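Local coordinates for protein glutamine synthetase (Helicobacter pylori, PDB 5ZLI) that is a glutamine synthetase of the GSI beta type, a dodecamer whose subunits join a beta-grasp domain to a larger catalytic domain, at residues S456-F459 / N460-F464; N288-L291 / F292-E295; F15-F18 / C19-E23; D100-V104 / Y105-P109; E165-W168 / N169-R172. All blocks are in the same frame, centred on the assembly; numbering follows the deposited sequence.

Contact 1. Residues S456-F459 / N460-F464; sequences SLKF and NAEVF
Phe-459 and Phe-464, five residues apart on one helix, bring their rings together obliquely, the centroids 5.6 Å apart and the planes at 42°. Phe-464 turns one face to Phe-459 CD1, and its CE2 comes to 3.4 Å from Phe-459 CB. Val-463 runs alongside the same phenylalanine, with its CB 4.1 Å from Phe-459 CD1. The lysine and glutamate chains of Lys-458 and Glu-462 follow the same flank of the helix; a bend in the lysine chain (chi2 -68°) lets its NZ approach Glu-462 OE2 at 3.7 Å, a long salt bridge. The backbone behind these pairs departs from a regular alpha helix. Val-463 N bonds to Lys-458 O at 3.2 Å and Phe-464 N to Phe-459 O at 2.9 Å, both i to i+5 bonds that mark a wider pi-type turn, the register in which the two rings meet. Lys-458 O also keeps the alpha-type bond from Glu-462 N, at 3.0 Å. Leu-430 of helix 426-434 packs on Lys-458 and Phe-459, while Leu-426 touches Val-463. Leu-457 rests on the loop residues Ile-34 and Lys-65, and Glu-462 meets Thr-477 of a neighbouring subunit, which places helix 448-466 at a subunit boundary.

Contact 2. Residues N288-L291 / F292-E295; sequences NENL and FSGE
Asn-290 bonds forward to both Phe-292 and Ser-293, and three hydrogen bonds join the two segments. Its side-chain OD1 takes the N-H of Phe-292 at 2.9 Å, which closes an Asx turn; the donor is tilted from the amide's carbonyl plane. The amide arrives there because CG stands anti to the backbone N (chi1 -176°), folded forward beside its own carbonyl carbon. The main-chain oxygen of Asn-290 has two donors on the same residue: Ser-293 OG at 2.8 Å, lying in the carbonyl plane, and Ser-293 N at 3.2 Å, well above that plane. The second of these bonds closes a type I beta turn from Asn-290 to Ser-293, so the serine holds the turn with backbone and hydroxyl together.

Van der Waals packing is slighter. Asn-290 OD1 also lies 3.4 Å from Phe-292 CB, the amide and ring planes being 37° apart, and Leu-291 C sits at the ring's edge. Around the turn, Asn-290 ND2 bonds to Ala-364 O, and Leu-291 pairs by backbone with Val-284 of strand 278-286. The Phe-292 ring packs on that strand at Val-282 and Val-284 and meets Phe-307 of helix 302-313 edge-to-face, so the turn lies between strand 278-286 and helix 302-313.

Contact 3. Residues F15-F18 / C19-E23; sequences FFEF and CKENE
The C-terminal part of helix 9-20 holds this contact, which includes a Cys sulfur-aromatic pair between Cys-19 and Phe-15 one turn earlier. SG stands over one face of the ring, 4.3 Å from its centroid and displaced toward the rim. A chi1 of 162° swings the Phe-15 ring along the helix toward Cys-19. Helical bonds run beneath: Cys-19 N to Phe-15 O at 3.2 Å, Lys-20 N to Phe-16 O at 3.2 Å, and Glu-21 N to Glu-17 O at 3.2 Å. Lys-20 NZ approaches the edge of the Phe-16 ring, near its plane, 3.8 Å from CD2. On the outer side, the carboxylates of Glu-17 and Glu-21 are crossed at 85°, both acceptors, and their modelled proximity is doubtful at this resolution. The inner side faces the beta-grasp sheet, where Phe-18 and Cys-19 touch Val-95. Asn-22, four residues on from Phe-18, donates from ND2 to Phe-18 O, a bond modelled doubtfully short; the same nitrogen lies over one face of the Phe-18 ring, 4.2 Å from CD1.

Contact 4. Residues D100-V104 / Y105-P109; sequences DVYDV and YKNQP
Asp-103 grips the turn that follows it by accepting two backbone N-H groups, from Tyr-105 and Lys-106, on the single oxygen OD2. Tyr-105 N lies 2.9 Å from Asp-103 OD2 and meets it close to the line of its C-O bond, forming an Asx turn; Lys-106 N, at 3.0 Å from the same OD2, comes from above the carboxylate plane. With chi1 at -175° the carboxylate is carried forward to these amides. On this side the Lys-106 chain passes OD1, with CD 3.3 Å from Asp-103 OD1, on its way to salt bridges with Glu-111 and Glu-449. Close by, Val-104 CG2 sits 3.9 Å above the centre of the Tyr-105 ring, only 4° off the normal, a CH-pi contact; this apolar pair reaches Tyr-357 and Asn-347 of a neighbouring subunit.

The other flank is looser and more exposed. Tyr-102 OH reaches Asn-107 OD1 in a weak bond of 3.5 Å, with the ring and amide planes 81° apart, and Tyr-102 CE1 is 4.5 Å from Pro-109 CD. Asp-103 N bonds to Gln-108 O at 3.1 Å. Asn-107 and Gln-108 both oppose Asp-103, consistent with a G1 beta bulge, with Asn-107 in a left-handed conformation, in the short hairpin of strands 94-103 and 108-109.

Contact 5. Residues E165-W168 / N169-R172; sequences EGEW and NRDR
Arg-170 folds back along Glu-167, with carboxylate and guanidinium planes 51° apart. The salt bridge uses one atom from each group, Glu-167 OE2 to Arg-170 NH2 at 3.0 Å, while Glu-167 CG stands over one face of the guanidinium near its rim. Trp-168 and Asn-169 are crossed instead, ring and amide planes at 66°, and Asn-169 OD1 is 3.3 Å from Trp-168 CD1. The indole is turned back (chi1 59°) beneath Gly-166, whose CA covers the middle of its face. Two i to i+3 backbone bonds of the 3-10 type accompany these orientations: Asn-169 N to Gly-166 O at 2.6 Å and Arg-170 N to Glu-167 O at 3.2 Å. Asn-169 OD1 also receives Arg-172 NE at 3.1 Å, from above its amide plane, and Asn-169 ND2 bonds to Asp-162. Because Lys-186 N donates to Glu-167 OE2 as well, that oxygen has two partners, which probably steadies its negative charge opposite the arginine.

In the fold
The five contacts follow one another along the chain in the order 3, 4, 5, 2, 1, and none touches another. Strand 94-103 connects contacts 3 and 4: the helix of contact 3 packs near its start, and contact 4 turns its far end, with nearest atoms about 13 Å apart. Contact 4 comes equally near contact 1, also about 13 Å between nearest atoms, and its Lys-106 reaches Glu-449 on the same helix 448-466. Contacts 1 and 2 lie on opposite sides of the chain's centre, their centres 40 Å apart, and contacts 4 and 5 do likewise at 52 Å. Contacts 1, 4 and 5 meet other subunits; contacts 2 and 3 meet none.

Contact 1. Residues S456-F459 / N460-F464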
loop_
_atom_site.group_PDB
_atom_site.type_symbol
_atom_site.label_atom_id
_atom_site.label_comp_id
_atom_site.label_asym_id
_atom_site.label_seq_id
_atom_site.Cartn_x
_atom_site.Cartn_y
_atom_site.Cartn_z
ATOM N N SER B 456 -45.767 21.491 18.528
ATOM C CA SER B 456 -45.411 21.420 17.119
ATOM C C SER B 456 -43.906 21.229 16.920
ATOM O O SER B 456 -43.478 20.502 16.011
ATOM C CB SER B 456 -45.887 22.689 16.415
ATOM O OG SER B 456 -45.312 22.850 15.125
ATOM N N LEU B 457 -43.091 21.856 17.764
ATOM C CA LEU B 457 -41.646 21.742 17.625
ATOM C C LEU B 457 -41.171 20.314 17.895
ATOM O O LEU B 457 -40.402 19.730 17.116
ATOM C CB LEU B 457 -40.984 22.719 18.599
ATOM C CG LEU B 457 -39.469 22.687 18.723
ATOM C CD1 LEU B 457 -38.822 23.512 17.647
ATOM C CD2 LEU B 457 -39.072 23.171 20.064
ATOM N N LYS B 458 -41.648 19.721 18.989
ATOM C CA LYS B 458 -41.131 18.433 19.418
ATOM C C LYS B 458 -41.629 17.317 18.511
ATOM O O LYS B 458 -40.876 16.391 18.207
ATOM C CB LYS B 458 -41.556 18.195 20.860
ATOM C CG LYS B 458 -40.909 19.186 21.757
ATOM C CD LYS B 458 -39.412 18.962 21.852
ATOM C CE LYS B 458 -38.668 20.144 22.459
ATOM N NZ LYS B 458 -37.240 19.753 22.511
ATOM N N PHE B 459 -42.856 17.412 18.007
ATOM C CA PHE B 459 -43.302 16.420 17.049
ATOM C C PHE B 459 -42.484 16.500 15.756
ATOM O O PHE B 459 -41.998 15.468 15.277
ATOM C CB PHE B 459 -44.795 16.606 16.804
ATOM C CG PHE B 459 -45.673 15.831 17.758
ATOM C CD1 PHE B 459 -45.936 14.493 17.560
ATOM C CD2 PHE B 459 -46.217 16.442 18.869
ATOM C CE1 PHE B 459 -46.745 13.788 18.451
ATOM C CE2 PHE B 459 -47.022 15.737 19.746
ATOM C CZ PHE B 459 -47.280 14.424 19.543
ATOM N N ASN B 460 -42.231 17.714 15.218
ATOM C CA ASN B 460 -41.447 17.783 13.971
ATOM C C ASN B 460 -39.952 17.554 14.168
ATOM O O ASN B 460 -39.296 17.051 13.248
ATOM C CB ASN B 460 -41.579 19.114 13.209
ATOM C CG ASN B 460 -42.897 19.266 12.454
ATOM O OD1 ASN B 460 -43.229 18.473 11.563
ATOM N ND2 ASN B 460 -43.561 20.373 12.694
ATOM N N ALA B 461 -39.368 17.971 15.299
ATOM C CA ALA B 461 -37.926 17.795 15.456
ATOM C C ALA B 461 -37.551 16.369 15.836
ATOM O O ALA B 461 -36.635 15.794 15.244
ATOM C CB ALA B 461 -37.388 18.761 16.512
ATOM N N GLU B 462 -38.283 15.755 16.771
ATOM C CA GLU B 462 -37.882 14.502 17.412
ATOM C C GLU B 462 -38.767 13.305 17.096
ATOM O O GLU B 462 -38.252 12.215 16.870
ATOM C CB GLU B 462 -37.794 14.672 18.929
ATOM C CG GLU B 462 -36.481 15.278 19.437
ATOM C CD GLU B 462 -36.578 16.735 19.849
ATOM O OE1 GLU B 462 -35.539 17.299 20.256
ATOM O OE2 GLU B 462 -37.683 17.320 19.775
ATOM N N VAL B 463 -40.084 13.445 17.137
ATOM C CA VAL B 463 -40.950 12.279 17.049
ATOM C C VAL B 463 -41.080 11.804 15.606
ATOM O O VAL B 463 -40.695 10.676 15.267
ATOM C CB VAL B 463 -42.320 12.576 17.676
ATOM C CG1 VAL B 463 -43.176 11.344 17.561
ATOM C CG2 VAL B 463 -42.167 12.966 19.152
ATOM N N PHE B 464 -41.618 12.665 14.738
ATOM C CA PHE B 464 -41.794 12.308 13.332
ATOM C C PHE B 464 -40.512 11.811 12.666
ATOM O O PHE B 464 -40.612 10.954 11.772
ATOM C CB PHE B 464 -42.369 13.500 12.541
ATOM C CG PHE B 464 -43.752 13.931 12.964
ATOM C CD1 PHE B 464 -44.784 13.006 13.081
ATOM C CD2 PHE B 464 -44.035 15.265 13.193
ATOM C CE1 PHE B 464 -46.070 13.408 13.451
ATOM C CE2 PHE B 464 -45.304 15.665 13.567
ATOM C CZ PHE B 464 -46.323 14.734 13.695
#

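Contact 2. Residues N288-L291 / F292-E295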
loop_
_atom_site.group_PDB
_atom_site.type_symbol
_atom_site.label_atom_id
_atom_site.label_comp_id
_atom_site.label_asym_id
_atom_site.label_seq_id
_atom_site.Cartn_x
_atom_site.Cartn_y
_atom_site.Cartn_z
ATOM N N ASN B 288 -36.876 33.024 54.726
ATOM C CA ASN B 288 -35.686 32.326 55.220
ATOM C C ASN B 288 -36.013 31.094 56.057
ATOM O O ASN B 288 -35.167 30.600 56.797
ATOM C CB ASN B 288 -34.763 33.264 56.001
ATOM C CG ASN B 288 -34.004 34.222 55.099
ATOM O OD1 ASN B 288 -34.511 34.660 54.060
ATOM N ND2 ASN B 288 -32.775 34.546 55.487
ATOM N N GLU B 289 -37.219 30.566 55.955
ATOM C CA GLU B 289 -37.549 29.275 56.536
ATOM C C GLU B 289 -37.691 28.282 55.393
ATOM O O GLU B 289 -38.098 28.657 54.290
ATOM C CB GLU B 289 -38.840 29.345 57.387
ATOM C CG GLU B 289 -40.172 29.635 56.640
ATOM C CD GLU B 289 -41.040 30.732 57.308
ATOM O OE1 GLU B 289 -40.530 31.458 58.202
ATOM O OE2 GLU B 289 -42.231 30.887 56.926
ATOM N N ASN B 290 -37.317 27.031 55.624
ATOM C CA ASN B 290 -37.363 26.047 54.560
ATOM C C ASN B 290 -38.682 25.306 54.683
ATOM O O ASN B 290 -38.810 24.393 55.500
ATOM C CB ASN B 290 -36.170 25.103 54.645
ATOM C CG ASN B 290 -36.130 24.112 53.499
ATOM O OD1 ASN B 290 -37.142 23.841 52.855
ATOM N ND2 ASN B 290 -34.942 23.589 53.213
ATOM N N LEU B 291 -39.613 25.602 53.780
ATOM C CA LEU B 291 -40.945 25.041 53.930
ATOM C C LEU B 291 -40.993 23.541 53.672
ATOM O O LEU B 291 -42.015 22.912 53.972
ATOM C CB LEU B 291 -41.947 25.748 53.012
ATOM C CG LEU B 291 -42.500 27.130 53.376
ATOM C CD1 LEU B 291 -41.397 28.113 53.551
ATOM C CD2 LEU B 291 -43.471 27.597 52.337
ATOM N N PHE B 292 -39.915 22.944 53.174
ATOM C CA PHE B 292 -39.940 21.521 52.886
ATOM C C PHE B 292 -39.628 20.691 54.108
ATOM O O PHE B 292 -40.017 19.526 54.170
ATOM C CB PHE B 292 -38.942 21.189 51.780
ATOM C CG PHE B 292 -39.530 21.261 50.412
ATOM C CD1 PHE B 292 -40.516 22.192 50.121
ATOM C CD2 PHE B 292 -39.121 20.388 49.421
ATOM C CE1 PHE B 292 -41.084 22.262 48.866
ATOM C CE2 PHE B 292 -39.681 20.456 48.151
ATOM C CZ PHE B 292 -40.666 21.404 47.878
ATOM N N SER B 293 -38.960 21.274 55.085
ATOM C CA SER B 293 -38.628 20.589 56.319
ATOM C C SER B 293 -39.784 20.669 57.310
ATOM O O SER B 293 -40.318 21.747 57.579
ATOM C CB SER B 293 -37.375 21.207 56.915
ATOM O OG SER B 293 -37.642 22.549 57.253
ATOM N N GLY B 294 -40.129 19.533 57.876
ATOM C CA GLY B 294 -41.152 19.469 58.884
ATOM C C GLY B 294 -41.031 18.124 59.541
ATOM O O GLY B 294 -39.994 17.464 59.424
ATOM N N GLU B 295 -42.118 17.676 60.184
ATOM C CA GLU B 295 -42.074 16.365 60.826
ATOM C C GLU B 295 -43.223 15.465 60.391
ATOM O O GLU B 295 -43.412 14.391 60.967
ATOM C CB GLU B 295 -41.990 16.479 62.363
ATOM C CG GLU B 295 -40.715 17.212 62.858
ATOM C CD GLU B 295 -39.441 16.326 62.773
ATOM O OE1 GLU B 295 -39.439 15.234 63.389
ATOM O OE2 GLU B 295 -38.449 16.714 62.093
#

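Contact 3. Residues F15-F18 / C19-E23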
loop_
_atom_site.group_PDB
_atom_site.type_symbol
_atom_site.label_atom_id
_atom_site.label_comp_id
_atom_site.label_asym_id
_atom_site.label_seq_id
_atom_site.Cartn_x
_atom_site.Cartn_y
_atom_site.Cartn_z
ATOM N N PHE B 15 -21.361 47.732 34.732
ATOM C CA PHE B 15 -21.049 46.748 33.712
ATOM C C PHE B 15 -20.059 47.318 32.709
ATOM O O PHE B 15 -19.116 46.633 32.315
ATOM C CB PHE B 15 -22.337 46.298 33.037
ATOM C CG PHE B 15 -22.128 45.639 31.724
ATOM C CD1 PHE B 15 -21.991 46.386 30.568
ATOM C CD2 PHE B 15 -22.075 44.261 31.651
ATOM C CE1 PHE B 15 -21.794 45.776 29.375
ATOM C CE2 PHE B 15 -21.888 43.634 30.466
ATOM C CZ PHE B 15 -21.750 44.389 29.318
ATOM N N PHE B 16 -20.268 48.567 32.273
ATOM C CA PHE B 16 -19.324 49.219 31.366
ATOM C C PHE B 16 -17.933 49.345 31.959
ATOM O O PHE B 16 -16.935 49.311 31.225
ATOM C CB PHE B 16 -19.803 50.610 30.996
ATOM C CG PHE B 16 -20.422 50.685 29.671
ATOM C CD1 PHE B 16 -21.727 50.290 29.486
ATOM C CD2 PHE B 16 -19.687 51.121 28.592
ATOM C CE1 PHE B 16 -22.305 50.356 28.235
ATOM C CE2 PHE B 16 -20.247 51.188 27.344
ATOM C CZ PHE B 16 -21.561 50.802 27.161
ATOM N N GLU B 17 -17.846 49.556 33.268
ATOM C CA GLU B 17 -16.537 49.694 33.893
ATOM C C GLU B 17 -15.851 48.339 34.035
ATOM O O GLU B 17 -14.630 48.232 33.877
ATOM C CB GLU B 17 -16.690 50.380 35.249
ATOM C CG GLU B 17 -15.440 50.351 36.135
ATOM C CD GLU B 17 -15.381 49.152 37.087
ATOM O OE1 GLU B 17 -14.405 49.064 37.863
ATOM O OE2 GLU B 17 -16.299 48.296 37.060
ATOM N N PHE B 18 -16.630 47.300 34.340
ATOM C CA PHE B 18 -16.130 45.930 34.319
ATOM C C PHE B 18 -15.427 45.628 32.998
ATOM O O PHE B 18 -14.375 44.977 32.974
ATOM C CB PHE B 18 -17.323 45.002 34.572
ATOM C CG PHE B 18 -17.045 43.521 34.463
ATOM C CD1 PHE B 18 -16.504 42.814 35.522
ATOM C CD2 PHE B 18 -17.423 42.820 33.338
ATOM C CE1 PHE B 18 -16.295 41.441 35.429
ATOM C CE2 PHE B 18 -17.215 41.452 33.244
ATOM C CZ PHE B 18 -16.650 40.766 34.290
ATOM N N CYS B 19 -15.984 46.119 31.888
ATOM C CA CYS B 19 -15.380 45.914 30.573
ATOM C C CYS B 19 -14.082 46.711 30.379
ATOM O O CYS B 19 -13.093 46.177 29.862
ATOM C CB CYS B 19 -16.403 46.241 29.485
ATOM S SG CYS B 19 -17.805 45.076 29.419
ATOM N N LYS B 20 -14.071 48.005 30.726
ATOM C CA LYS B 20 -12.874 48.801 30.450
ATOM C C LYS B 20 -11.640 48.246 31.173
ATOM O O LYS B 20 -10.545 48.201 30.592
ATOM C CB LYS B 20 -13.101 50.280 30.811
ATOM C CG LYS B 20 -14.192 51.030 30.028
ATOM C CD LYS B 20 -14.264 52.506 30.471
ATOM C CE LYS B 20 -15.071 53.407 29.512
ATOM N NZ LYS B 20 -16.516 53.074 29.455
ATOM N N GLU B 21 -11.793 47.804 32.434
ATOM C CA GLU B 21 -10.660 47.338 33.246
ATOM C C GLU B 21 -10.363 45.858 33.088
ATOM O O GLU B 21 -9.456 45.348 33.751
ATOM C CB GLU B 21 -10.863 47.626 34.735
ATOM C CG GLU B 21 -10.990 49.094 35.049
ATOM C CD GLU B 21 -11.733 49.347 36.353
ATOM O OE1 GLU B 21 -11.745 48.452 37.235
ATOM O OE2 GLU B 21 -12.383 50.412 36.449
ATOM N N ASN B 22 -11.125 45.152 32.270
ATOM C CA ASN B 22 -10.764 43.806 31.869
ATOM C C ASN B 22 -10.456 43.745 30.381
ATOM O O ASN B 22 -10.214 42.653 29.845
ATOM C CB ASN B 22 -11.892 42.866 32.236
ATOM C CG ASN B 22 -12.061 42.771 33.718
ATOM O OD1 ASN B 22 -11.629 41.803 34.348
ATOM N ND2 ASN B 22 -12.657 43.807 34.306
ATOM N N GLU B 23 -10.427 44.910 29.723
ATOM C CA GLU B 23 -10.003 45.055 28.341
ATOM C C GLU B 23 -10.813 44.131 27.426
ATOM O O GLU B 23 -10.295 43.235 26.750
ATOM C CB GLU B 23 -8.486 44.871 28.221
ATOM C CG GLU B 23 -7.722 45.926 29.046
ATOM C CD GLU B 23 -6.549 45.375 29.837
ATOM O OE1 GLU B 23 -6.073 44.251 29.539
ATOM O OE2 GLU B 23 -6.106 46.085 30.766
#

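Contact 4. Residues D100-V104 / Y105-P109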
loop_
_atom_site.group_PDB
_atom_site.type_symbol
_atom_site.label_atom_id
_atom_site.label_comp_id
_atom_site.label_asym_id
_atom_site.label_seq_id
_atom_site.Cartn_x
_atom_site.Cartn_y
_atom_site.Cartn_z
ATOM N N ASP B 100 -33.008 37.968 27.287
ATOM C CA ASP B 100 -34.335 37.474 26.940
ATOM C C ASP B 100 -34.804 38.128 25.654
ATOM O O ASP B 100 -34.299 39.171 25.243
ATOM C CB ASP B 100 -35.352 37.718 28.052
ATOM C CG ASP B 100 -35.008 36.958 29.326
ATOM O OD1 ASP B 100 -35.022 35.705 29.270
ATOM O OD2 ASP B 100 -34.723 37.601 30.374
ATOM N N VAL B 101 -35.758 37.486 25.015
ATOM C CA VAL B 101 -36.446 38.040 23.853
ATOM C C VAL B 101 -37.585 38.947 24.307
ATOM O O VAL B 101 -38.409 38.564 25.143
ATOM C CB VAL B 101 -36.984 36.903 22.973
ATOM C CG1 VAL B 101 -36.983 37.280 21.502
ATOM C CG2 VAL B 101 -36.121 35.684 23.186
ATOM N N TYR B 102 -37.639 40.155 23.760
ATOM C CA TYR B 102 -38.779 41.034 23.986
ATOM C C TYR B 102 -39.659 41.013 22.748
ATOM O O TYR B 102 -39.183 41.261 21.634
ATOM C CB TYR B 102 -38.370 42.468 24.287
ATOM C CG TYR B 102 -39.546 43.399 24.575
ATOM C CD1 TYR B 102 -40.023 43.573 25.871
ATOM C CD2 TYR B 102 -40.158 44.134 23.560
ATOM C CE1 TYR B 102 -41.090 44.446 26.154
ATOM C CE2 TYR B 102 -41.228 45.015 23.829
ATOM C CZ TYR B 102 -41.681 45.166 25.129
ATOM O OH TYR B 102 -42.726 46.034 25.394
ATOM N N ASP B 103 -40.936 40.709 22.956
ATOM C CA ASP B 103 -41.924 40.667 21.887
ATOM C C ASP B 103 -42.300 42.111 21.584
ATOM O O ASP B 103 -42.840 42.810 22.448
ATOM C CB ASP B 103 -43.125 39.830 22.348
ATOM C CG ASP B 103 -44.183 39.611 21.258
ATOM O OD1 ASP B 103 -44.893 38.569 21.314
ATOM O OD2 ASP B 103 -44.320 40.468 20.359
ATOM N N VAL B 104 -41.991 42.569 20.369
ATOM C CA VAL B 104 -42.230 43.968 20.030
ATOM C C VAL B 104 -43.577 44.146 19.367
ATOM O O VAL B 104 -44.015 45.286 19.167
ATOM C CB VAL B 104 -41.141 44.533 19.097
ATOM C CG1 VAL B 104 -39.762 44.426 19.740
ATOM C CG2 VAL B 104 -41.193 43.838 17.751
ATOM N N TYR B 105 -44.262 43.055 19.051
ATOM C CA TYR B 105 -45.593 43.114 18.482
ATOM C C TYR B 105 -46.666 43.115 19.555
ATOM O O TYR B 105 -47.770 43.616 19.320
ATOM C CB TYR B 105 -45.789 41.936 17.512
ATOM C CG TYR B 105 -44.666 41.864 16.487
ATOM C CD1 TYR B 105 -43.753 40.815 16.472
ATOM C CD2 TYR B 105 -44.521 42.859 15.520
ATOM C CE1 TYR B 105 -42.719 40.772 15.526
ATOM C CE2 TYR B 105 -43.498 42.824 14.580
ATOM C CZ TYR B 105 -42.604 41.784 14.590
ATOM O OH TYR B 105 -41.596 41.766 13.662
ATOM N N LYS B 106 -46.350 42.617 20.739
ATOM C CA LYS B 106 -47.279 42.597 21.844
ATOM C C LYS B 106 -46.797 43.451 22.999
ATOM O O LYS B 106 -47.550 43.652 23.955
ATOM C CB LYS B 106 -47.493 41.144 22.288
ATOM C CG LYS B 106 -47.976 40.288 21.122
ATOM C CD LYS B 106 -48.173 38.813 21.426
ATOM C CE LYS B 106 -49.609 38.402 21.624
ATOM N NZ LYS B 106 -49.668 36.942 21.924
ATOM N N ASN B 107 -45.588 43.991 22.913
ATOM C CA ASN B 107 -45.018 44.865 23.928
ATOM C C ASN B 107 -45.102 44.259 25.327
ATOM O O ASN B 107 -45.497 44.913 26.299
ATOM C CB ASN B 107 -45.624 46.257 23.869
ATOM C CG ASN B 107 -45.124 47.021 22.678
ATOM O OD1 ASN B 107 -44.170 47.792 22.779
ATOM N ND2 ASN B 107 -45.720 46.768 21.527
ATOM N N GLN B 108 -44.713 42.986 25.408
ATOM C CA GLN B 108 -44.576 42.163 26.604
ATOM C C GLN B 108 -43.348 41.275 26.421
ATOM O O GLN B 108 -42.995 40.956 25.278
ATOM C CB GLN B 108 -45.828 41.303 26.829
ATOM C CG GLN B 108 -46.278 40.550 25.581
ATOM C CD GLN B 108 -47.402 39.544 25.851
ATOM O OE1 GLN B 108 -47.415 38.455 25.268
ATOM N NE2 GLN B 108 -48.348 39.904 26.729
ATOM N N PRO B 109 -42.660 40.887 27.513
ATOM C CA PRO B 109 -41.585 39.882 27.399
ATOM C C PRO B 109 -42.088 38.657 26.661
ATOM O O PRO B 109 -43.171 38.156 26.959
ATOM C CB PRO B 109 -41.252 39.549 28.855
ATOM C CG PRO B 109 -41.619 40.755 29.601
ATOM C CD PRO B 109 -42.819 41.350 28.902
#

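Contact 5. Residues E165-W168 / N169-R172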
loop_
_atom_site.group_PDB
_atom_site.type_symbol
_atom_site.label_atom_id
_atom_site.label_comp_id
_atom_site.label_asym_id
_atom_site.label_seq_id
_atom_site.Cartn_x
_atom_site.Cartn_y
_atom_site.Cartn_z
ATOM N N GLU B 165 -11.565 4.361 26.845
ATOM C CA GLU B 165 -11.990 3.538 27.966
ATOM C C GLU B 165 -12.987 2.452 27.576
ATOM O O GLU B 165 -13.335 1.629 28.422
ATOM C CB GLU B 165 -12.632 4.429 29.017
ATOM C CG GLU B 165 -11.825 5.667 29.394
ATOM C CD GLU B 165 -12.330 6.316 30.687
ATOM O OE1 GLU B 165 -13.321 5.804 31.251
ATOM O OE2 GLU B 165 -11.762 7.347 31.139
ATOM N N GLY B 166 -13.507 2.468 26.353
ATOM C CA GLY B 166 -14.620 1.601 26.018
ATOM C C GLY B 166 -14.206 0.148 25.879
ATOM O O GLY B 166 -13.186 -0.174 25.272
ATOM N N GLU B 167 -15.039 -0.744 26.428
ATOM C CA GLU B 167 -14.839 -2.181 26.267
ATOM C C GLU B 167 -14.604 -2.565 24.810
ATOM O O GLU B 167 -13.900 -3.540 24.522
ATOM C CB GLU B 167 -16.055 -2.947 26.787
ATOM C CG GLU B 167 -16.169 -3.121 28.294
ATOM C CD GLU B 167 -17.320 -4.080 28.692
ATOM O OE1 GLU B 167 -18.207 -4.313 27.831
ATOM O OE2 GLU B 167 -17.338 -4.605 29.846
ATOM N N TRP B 168 -15.195 -1.823 23.876
ATOM C CA TRP B 168 -14.918 -2.064 22.472
ATOM C C TRP B 168 -13.474 -1.753 22.088
ATOM O O TRP B 168 -13.061 -2.091 20.978
ATOM C CB TRP B 168 -15.857 -1.227 21.610
ATOM C CG TRP B 168 -15.748 0.237 21.861
ATOM C CD1 TRP B 168 -14.883 1.095 21.260
ATOM C CD2 TRP B 168 -16.537 1.021 22.757
ATOM N NE1 TRP B 168 -15.069 2.364 21.733
ATOM C CE2 TRP B 168 -16.078 2.349 22.658
ATOM C CE3 TRP B 168 -17.581 0.732 23.635
ATOM C CZ2 TRP B 168 -16.631 3.389 23.395
ATOM C CZ3 TRP B 168 -18.131 1.769 24.369
ATOM C CH2 TRP B 168 -17.655 3.081 24.242
ATOM N N ASN B 169 -12.676 -1.154 22.962
ATOM C CA ASN B 169 -11.289 -0.897 22.601
ATOM C C ASN B 169 -10.303 -1.801 23.331
ATOM O O ASN B 169 -9.093 -1.542 23.293
ATOM C CB ASN B 169 -10.947 0.572 22.813
ATOM C CG ASN B 169 -11.388 1.427 21.655
ATOM O OD1 ASN B 169 -11.654 0.918 20.566
ATOM N ND2 ASN B 169 -11.495 2.733 21.883
ATOM N N ARG B 170 -10.790 -2.868 23.972
ATOM C CA ARG B 170 -9.919 -3.740 24.753
ATOM C C ARG B 170 -8.842 -4.406 23.910
ATOM O O ARG B 170 -7.848 -4.887 24.460
ATOM C CB ARG B 170 -10.764 -4.791 25.448
ATOM C CG ARG B 170 -11.472 -4.224 26.659
ATOM C CD ARG B 170 -11.423 -5.190 27.783
ATOM N NE ARG B 170 -12.748 -5.602 28.190
ATOM C CZ ARG B 170 -13.325 -5.157 29.296
ATOM N NH1 ARG B 170 -12.657 -4.290 30.065
ATOM N NH2 ARG B 170 -14.540 -5.589 29.639
ATOM N N ASP B 171 -9.030 -4.430 22.591
ATOM C CA ASP B 171 -8.227 -5.139 21.606
ATOM C C ASP B 171 -7.621 -4.243 20.546
ATOM O O ASP B 171 -6.751 -4.694 19.798
ATOM C CB ASP B 171 -9.131 -6.165 20.927
ATOM C CG ASP B 171 -10.510 -5.573 20.658
ATOM O OD1 ASP B 171 -10.587 -4.415 20.135
ATOM O OD2 ASP B 171 -11.503 -6.236 21.078
ATOM N N ARG B 172 -7.971 -2.971 20.537
ATOM C CA ARG B 172 -7.565 -2.083 19.473
ATOM C C ARG B 172 -6.064 -1.845 19.572
ATOM O O ARG B 172 -5.459 -1.969 20.644
ATOM C CB ARG B 172 -8.305 -0.751 19.618
ATOM C CG ARG B 172 -7.715 0.406 18.847
ATOM C CD ARG B 172 -8.350 1.693 19.286
ATOM N NE ARG B 172 -9.548 2.132 18.587
ATOM C CZ ARG B 172 -9.519 2.816 17.448
ATOM N NH1 ARG B 172 -8.348 3.084 16.866
ATOM N NH2 ARG B 172 -10.658 3.214 16.884
#